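Local coordinates for GTP-binding protein (Sulfolobus solfataricus P2, PDB 2QTF) that hydrolyses GTP and associates with the 50S ribosomal subunit, with a possible role in protein synthesis or ribosome biogenesis, at residues E92-H97 with F249-E254; E13-A18 with F236-P241. One frame throughout, in Å; residues are numbered along the deposited sequence.

In the fold
From the N terminus, helix 13-22 packs into the HflX N-terminal domain with its parallel four-stranded sheet, and helix 86-97 follows the last strand of that sheet. The chain then runs through helices 101-121 and 145-164 before it enters the G domain, with its mixed six-stranded sheet. After strand 226-232 comes the loop that holds 236-241, then helix 245-253. Contact 2 joins 13-18 to that loop, and contact 1 brings 92-97 against 249-254. Each closes a long excursion, and because their segments alternate along the chain, the two closures cross. Both tie the N-terminal domain to the G domain, and they touch where Phe94 packs on Ile237 and Leu252 on Phe236.

Contact 1 (E92-H97 with F249-E254); sequences EIFALH and FVTLSE. With CD (cadmium ion), chain B; CD (cadmium ion), chain C.
Thr251 turns CG2 anti to its backbone N and sets OG1 beside that N (chi1 -59°), which aims both branches at Phe94. The methyl CG2 lies 3.8 Å from Phe94 O, while OG1 comes 3.9 Å from Phe94 CB and stands obliquely to the ring. The same methyl continues to His97, 4.3 Å from its CB. Threonine suits this buried place because its methyl packs against the neighbouring helix and its hydroxyl is satisfied by Ala247 O, one turn back in its own helix. Helix 86-97 of the N-terminal domain thus meets helix 245-253 of the G domain, with the helix 101-121 that follows the former closing over the pair: Ile107 touches both Phe94 and Thr251. At the C-terminal end of helix 86-97, His97 has CG beside its backbone N (chi1 -70°), and its ring leads away from Thr251. ND1 donates to Ile93 O at 2.7 Å, with the acceptor in the ring plane and an N-H...O angle of 162°. That bond fixes the rotation of the ring and leaves NE2 to bind a cadmium ion at 2.2 Å, a site completed by three waters and by partners that include Asp232, a predicted GTP-binding residue. Glu254 stretches its extended chain toward the same helix end, but OE1 remains 3.8 Å from His97 O; its carboxylate instead bonds Gly99 N through OE1 and Ser100 through OE2. On another side of helix 86-97, Glu92 chelates another cadmium ion with both carboxylate oxygens, OE2 at 2.2 Å.

Contact 2 (E13-A18 with F236-P241); sequences EEEAIA and FIRGIP
The loop that follows the DTVG sequence at the end of strand 226-232, in the switch II region of the G domain, meets helix 13-22 through a salt bridge between Arg238 and Glu15. Arg238 NH1 donates to Glu15 OE2 at 3.0 Å with an N-H...O angle of 153°. The oxygen sits at the edge of the guanidinium, close to its plane, and accepts on its syn lone pair. Arginine suits the place: its chain, extended from CG to NE, spans the gap to the helix, and NH1 has a second acceptor in Thr188 O of the P-loop, a putative GTP-binding residue. Through Arg238 the N-terminal helix is tied to the loop after strand 226-232 and, by way of Thr188, to the P-loop, both of which probably line the nucleotide site of this TRAFAC-class GTPase. Glu15 reaches across with CG anti to its backbone N (chi1 -166°) and a bend at the next bond, and the carboxylate and guanidinium planes stand 75° apart. A water that accepts from Arg238 N at 2.9 Å donates in turn to Glu15 OE2, a rather short bond. Replacing Glu15 by alanine removes the carboxylate, which would probably leave the guanidinium without its charged mate and the bridging water without its acceptor.

Contact 1 (E92-H97 with F249-E254)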
loop_
_atom_site.group_PDB
_atom_site.type_symbol
_atom_site.label_atom_id
_atom_site.label_comp_id
_atom_site.label_asym_id
_atom_site.label_seq_id
_atom_site.Cartn_x
_atom_site.Cartn_y
_atom_site.Cartn_z
ATOM N N GLU A 92 -5.196 -4.143 -6.810
ATOM C CA GLU A 92 -6.320 -3.843 -5.834
ATOM C C GLU A 92 -5.974 -2.758 -4.784
ATOM O O GLU A 92 -6.772 -1.836 -4.582
ATOM C CB GLU A 92 -6.801 -5.181 -5.153
ATOM C CG GLU A 92 -8.028 -4.915 -4.235
ATOM C CD GLU A 92 -9.314 -4.860 -5.122
ATOM O OE1 GLU A 92 -9.167 -5.257 -6.341
ATOM O OE2 GLU A 92 -10.448 -4.519 -4.623
ATOM N N ILE A 93 -4.772 -2.844 -4.164
ATOM C CA ILE A 93 -4.270 -1.819 -3.209
ATOM C C ILE A 93 -4.281 -0.455 -3.900
ATOM O O ILE A 93 -4.791 0.537 -3.382
ATOM C CB ILE A 93 -2.828 -2.177 -2.735
ATOM C CG1 ILE A 93 -2.889 -3.482 -1.940
ATOM C CG2 ILE A 93 -2.194 -0.971 -1.974
ATOM C CD1 ILE A 93 -1.515 -4.036 -1.607
ATOM N N PHE A 94 -3.807 -0.442 -5.117
ATOM C CA PHE A 94 -3.713 0.863 -5.857
ATOM C C PHE A 94 -5.112 1.416 -6.108
ATOM O O PHE A 94 -5.358 2.608 -5.870
ATOM C CB PHE A 94 -2.910 0.749 -7.165
ATOM C CG PHE A 94 -1.473 0.170 -7.023
ATOM C CD1 PHE A 94 -0.796 0.163 -5.829
ATOM C CD2 PHE A 94 -0.797 -0.207 -8.208
ATOM C CE1 PHE A 94 0.482 -0.406 -5.730
ATOM C CE2 PHE A 94 0.554 -0.761 -8.153
ATOM C CZ PHE A 94 1.176 -0.859 -6.919
ATOM N N ALA A 95 -6.014 0.551 -6.574
ATOM C CA ALA A 95 -7.386 0.940 -6.896
ATOM C C ALA A 95 -8.054 1.543 -5.634
ATOM O O ALA A 95 -8.860 2.439 -5.729
ATOM C CB ALA A 95 -8.151 -0.315 -7.400
ATOM N N LEU A 96 -7.796 0.971 -4.460
ATOM C CA LEU A 96 -8.411 1.438 -3.206
ATOM C C LEU A 96 -7.771 2.740 -2.744
ATOM O O LEU A 96 -8.398 3.500 -1.986
ATOM C CB LEU A 96 -8.292 0.304 -2.114
ATOM C CG LEU A 96 -9.099 -0.954 -2.503
ATOM C CD1 LEU A 96 -8.796 -2.073 -1.311
ATOM C CD2 LEU A 96 -10.667 -0.712 -2.610
ATOM N N HIS A 97 -6.544 3.066 -3.218
ATOM C CA HIS A 97 -5.946 4.297 -2.706
ATOM C C HIS A 97 -5.963 5.412 -3.744
ATOM O O HIS A 97 -5.622 6.545 -3.413
ATOM C CB HIS A 97 -4.506 4.067 -2.270
ATOM C CG HIS A 97 -4.382 3.225 -1.031
ATOM N ND1 HIS A 97 -4.583 1.849 -1.016
ATOM C CD2 HIS A 97 -4.134 3.583 0.242
ATOM C CE1 HIS A 97 -4.398 1.412 0.223
ATOM N NE2 HIS A 97 -4.083 2.441 0.987
ATOM N N PHE A 249 3.465 4.327 -9.458
ATOM C CA PHE A 249 3.927 5.719 -9.383
ATOM C C PHE A 249 2.861 6.767 -9.585
ATOM O O PHE A 249 2.814 7.815 -8.914
ATOM C CB PHE A 249 5.150 5.946 -10.300
ATOM C CG PHE A 249 6.372 5.477 -9.683
ATOM C CD1 PHE A 249 6.856 6.117 -8.542
ATOM C CD2 PHE A 249 7.020 4.313 -10.146
ATOM C CE1 PHE A 249 7.990 5.659 -7.864
ATOM C CE2 PHE A 249 8.164 3.839 -9.486
ATOM C CZ PHE A 249 8.670 4.521 -8.338
ATOM N N VAL A 250 1.991 6.539 -10.496
ATOM C CA VAL A 250 0.933 7.523 -10.710
ATOM C C VAL A 250 -0.010 7.623 -9.512
ATOM O O VAL A 250 -0.460 8.694 -9.092
ATOM C CB VAL A 250 0.131 7.177 -12.007
ATOM C CG1 VAL A 250 -0.926 8.190 -12.239
ATOM C CG2 VAL A 250 1.046 7.243 -13.267
ATOM N N THR A 251 -0.382 6.487 -8.954
ATOM C CA THR A 251 -1.169 6.490 -7.702
ATOM C C THR A 251 -0.388 7.197 -6.550
ATOM O O THR A 251 -0.978 7.955 -5.787
ATOM C CB THR A 251 -1.486 4.991 -7.263
ATOM O OG1 THR A 251 -2.209 4.390 -8.316
ATOM C CG2 THR A 251 -2.367 4.912 -5.930
ATOM N N LEU A 252 0.875 6.838 -6.357
ATOM C CA LEU A 252 1.642 7.411 -5.291
ATOM C C LEU A 252 1.823 8.918 -5.515
ATOM O O LEU A 252 1.792 9.726 -4.529
ATOM C CB LEU A 252 3.055 6.693 -5.213
ATOM C CG LEU A 252 4.032 7.269 -4.139
ATOM C CD1 LEU A 252 3.488 7.118 -2.648
ATOM C CD2 LEU A 252 5.470 6.653 -4.329
ATOM N N SER A 253 2.007 9.340 -6.782
ATOM C CA SER A 253 2.161 10.798 -7.075
ATOM C C SER A 253 1.012 11.679 -6.639
ATOM O O SER A 253 1.159 12.939 -6.555
ATOM C CB SER A 253 2.414 10.994 -8.608
ATOM O OG SER A 253 3.709 10.434 -8.861
ATOM N N GLU A 254 -0.163 11.093 -6.362
ATOM C CA GLU A 254 -1.254 11.847 -5.749
ATOM C C GLU A 254 -0.841 12.421 -4.363
ATOM O O GLU A 254 -1.562 13.271 -3.794
ATOM C CB GLU A 254 -2.497 11.049 -5.545
ATOM C CG GLU A 254 -3.117 10.486 -6.907
ATOM C CD GLU A 254 -4.334 9.624 -6.722
ATOM O OE1 GLU A 254 -4.930 9.575 -5.604
ATOM O OE2 GLU A 254 -4.779 9.022 -7.763
HETATM CD CD CD B . -11.590 -5.058 -6.457
HETATM CD CD CD C . -3.500 2.474 3.158
HETATM O O HOH W 1 -10.912 -6.645 -8.236
HETATM O O HOH W 2 -11.749 -7.313 -5.157
HETATM O O HOH W 3 -1.239 2.983 2.472
HETATM O O HOH W 4 -2.431 0.282 2.648
HETATM O O HOH W 5 -2.622 2.604 5.269
#

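Contact 2 (E13-A18 with F236-P241)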
loop_
_atom_site.group_PDB
_atom_site.type_symbol
_atom_site.label_atom_id
_atom_site.label_comp_id
_atom_site.label_asym_id
_atom_site.label_seq_id
_atom_site.Cartn_x
_atom_site.Cartn_y
_atom_site.Cartn_z
ATOM N N GLU A 13 5.862 -13.707 4.175
ATOM C CA GLU A 13 4.600 -13.734 4.883
ATOM C C GLU A 13 4.177 -12.421 5.583
ATOM O O GLU A 13 3.015 -11.975 5.531
ATOM C CB GLU A 13 4.595 -14.869 5.918
ATOM C CG GLU A 13 3.338 -14.920 6.697
ATOM C CD GLU A 13 3.290 -16.114 7.702
ATOM O OE1 GLU A 13 3.660 -17.224 7.224
ATOM O OE2 GLU A 13 2.868 -15.899 8.904
ATOM N N GLU A 14 5.109 -11.843 6.328
ATOM C CA GLU A 14 4.788 -10.616 7.123
ATOM C C GLU A 14 4.451 -9.476 6.161
ATOM O O GLU A 14 3.493 -8.736 6.398
ATOM C CB GLU A 14 6.032 -10.188 7.874
ATOM C CG GLU A 14 5.897 -9.126 8.934
ATOM C CD GLU A 14 7.214 -9.131 9.837
ATOM O OE1 GLU A 14 8.332 -8.864 9.285
ATOM O OE2 GLU A 14 7.125 -9.524 11.030
ATOM N N GLU A 15 5.259 -9.313 5.125
ATOM C CA GLU A 15 5.008 -8.282 4.094
ATOM C C GLU A 15 3.649 -8.521 3.384
ATOM O O GLU A 15 2.835 -7.594 3.239
ATOM C CB GLU A 15 6.125 -8.280 3.043
ATOM C CG GLU A 15 6.086 -7.020 2.153
ATOM C CD GLU A 15 6.907 -5.856 2.748
ATOM O OE1 GLU A 15 7.473 -5.955 3.892
ATOM O OE2 GLU A 15 6.974 -4.822 2.074
ATOM N N ALA A 16 3.417 -9.766 2.917
ATOM C CA ALA A 16 2.117 -10.107 2.297
ATOM C C ALA A 16 0.878 -9.878 3.170
ATOM O O ALA A 16 -0.178 -9.449 2.728
ATOM C CB ALA A 16 2.142 -11.563 1.773
ATOM N N ILE A 17 0.953 -10.221 4.433
ATOM C CA ILE A 17 -0.126 -9.885 5.343
ATOM C C ILE A 17 -0.507 -8.390 5.348
ATOM O O ILE A 17 -1.708 -8.014 5.246
ATOM C CB ILE A 17 0.193 -10.340 6.801
ATOM C CG1 ILE A 17 0.091 -11.884 6.907
ATOM C CG2 ILE A 17 -0.864 -9.730 7.789
ATOM C CD1 ILE A 17 0.834 -12.399 8.173
ATOM N N ALA A 18 0.505 -7.580 5.454
ATOM C CA ALA A 18 0.311 -6.106 5.504
ATOM C C ALA A 18 -0.162 -5.624 4.128
ATOM O O ALA A 18 -1.019 -4.789 4.058
ATOM C CB ALA A 18 1.690 -5.422 5.942
ATOM N N PHE A 236 4.944 3.090 0.059
ATOM C CA PHE A 236 6.092 2.711 -0.771
ATOM C C PHE A 236 6.108 1.163 -0.682
ATOM O O PHE A 236 6.023 0.581 0.403
ATOM C CB PHE A 236 7.386 3.246 -0.146
ATOM C CG PHE A 236 7.371 4.724 0.095
ATOM C CD1 PHE A 236 6.844 5.585 -0.833
ATOM C CD2 PHE A 236 7.922 5.240 1.268
ATOM C CE1 PHE A 236 6.895 7.048 -0.659
ATOM C CE2 PHE A 236 7.894 6.647 1.520
ATOM C CZ PHE A 236 7.393 7.545 0.531
ATOM N N ILE A 237 6.140 0.513 -1.846
ATOM C CA ILE A 237 5.954 -0.939 -1.907
ATOM C C ILE A 237 7.353 -1.481 -2.318
ATOM O O ILE A 237 8.012 -0.896 -3.170
ATOM C CB ILE A 237 4.936 -1.356 -3.054
ATOM C CG1 ILE A 237 3.468 -0.747 -2.947
ATOM C CG2 ILE A 237 4.834 -2.886 -3.155
ATOM C CD1 ILE A 237 2.707 -1.222 -1.837
ATOM N N ARG A 238 7.768 -2.573 -1.715
ATOM C CA ARG A 238 9.065 -3.173 -2.030
ATOM C C ARG A 238 8.924 -4.137 -3.211
ATOM O O ARG A 238 7.909 -4.785 -3.332
ATOM C CB ARG A 238 9.602 -3.912 -0.798
ATOM C CG ARG A 238 9.843 -2.915 0.437
ATOM C CD ARG A 238 10.149 -3.678 1.708
ATOM N NE ARG A 238 10.556 -2.746 2.786
ATOM C CZ ARG A 238 9.709 -2.383 3.760
ATOM N NH1 ARG A 238 8.432 -2.807 3.689
ATOM N NH2 ARG A 238 10.110 -1.595 4.756
ATOM N N GLY A 239 9.868 -4.184 -4.139
ATOM C CA GLY A 239 9.722 -5.297 -5.135
ATOM C C GLY A 239 8.537 -5.116 -6.080
ATOM O O GLY A 239 7.822 -6.090 -6.382
ATOM N N ILE A 240 8.305 -3.916 -6.591
ATOM C CA ILE A 240 7.054 -3.772 -7.416
ATOM C C ILE A 240 7.294 -4.486 -8.782
ATOM O O ILE A 240 8.297 -4.197 -9.439
ATOM C CB ILE A 240 6.784 -2.344 -7.661
ATOM C CG1 ILE A 240 6.535 -1.699 -6.278
ATOM C CG2 ILE A 240 5.450 -2.139 -8.512
ATOM C CD1 ILE A 240 6.543 -0.161 -6.336
ATOM N N PRO A 241 6.439 -5.444 -9.136
ATOM C CA PRO A 241 6.541 -6.047 -10.451
ATOM C C PRO A 241 6.521 -4.998 -11.541
ATOM O O PRO A 241 5.719 -4.075 -11.516
ATOM C CB PRO A 241 5.238 -6.839 -10.565
ATOM C CG PRO A 241 4.854 -7.193 -9.110
ATOM C CD PRO A 241 5.290 -5.974 -8.352
HETATM O O HOH W 6 5.861 -3.752 0.060
#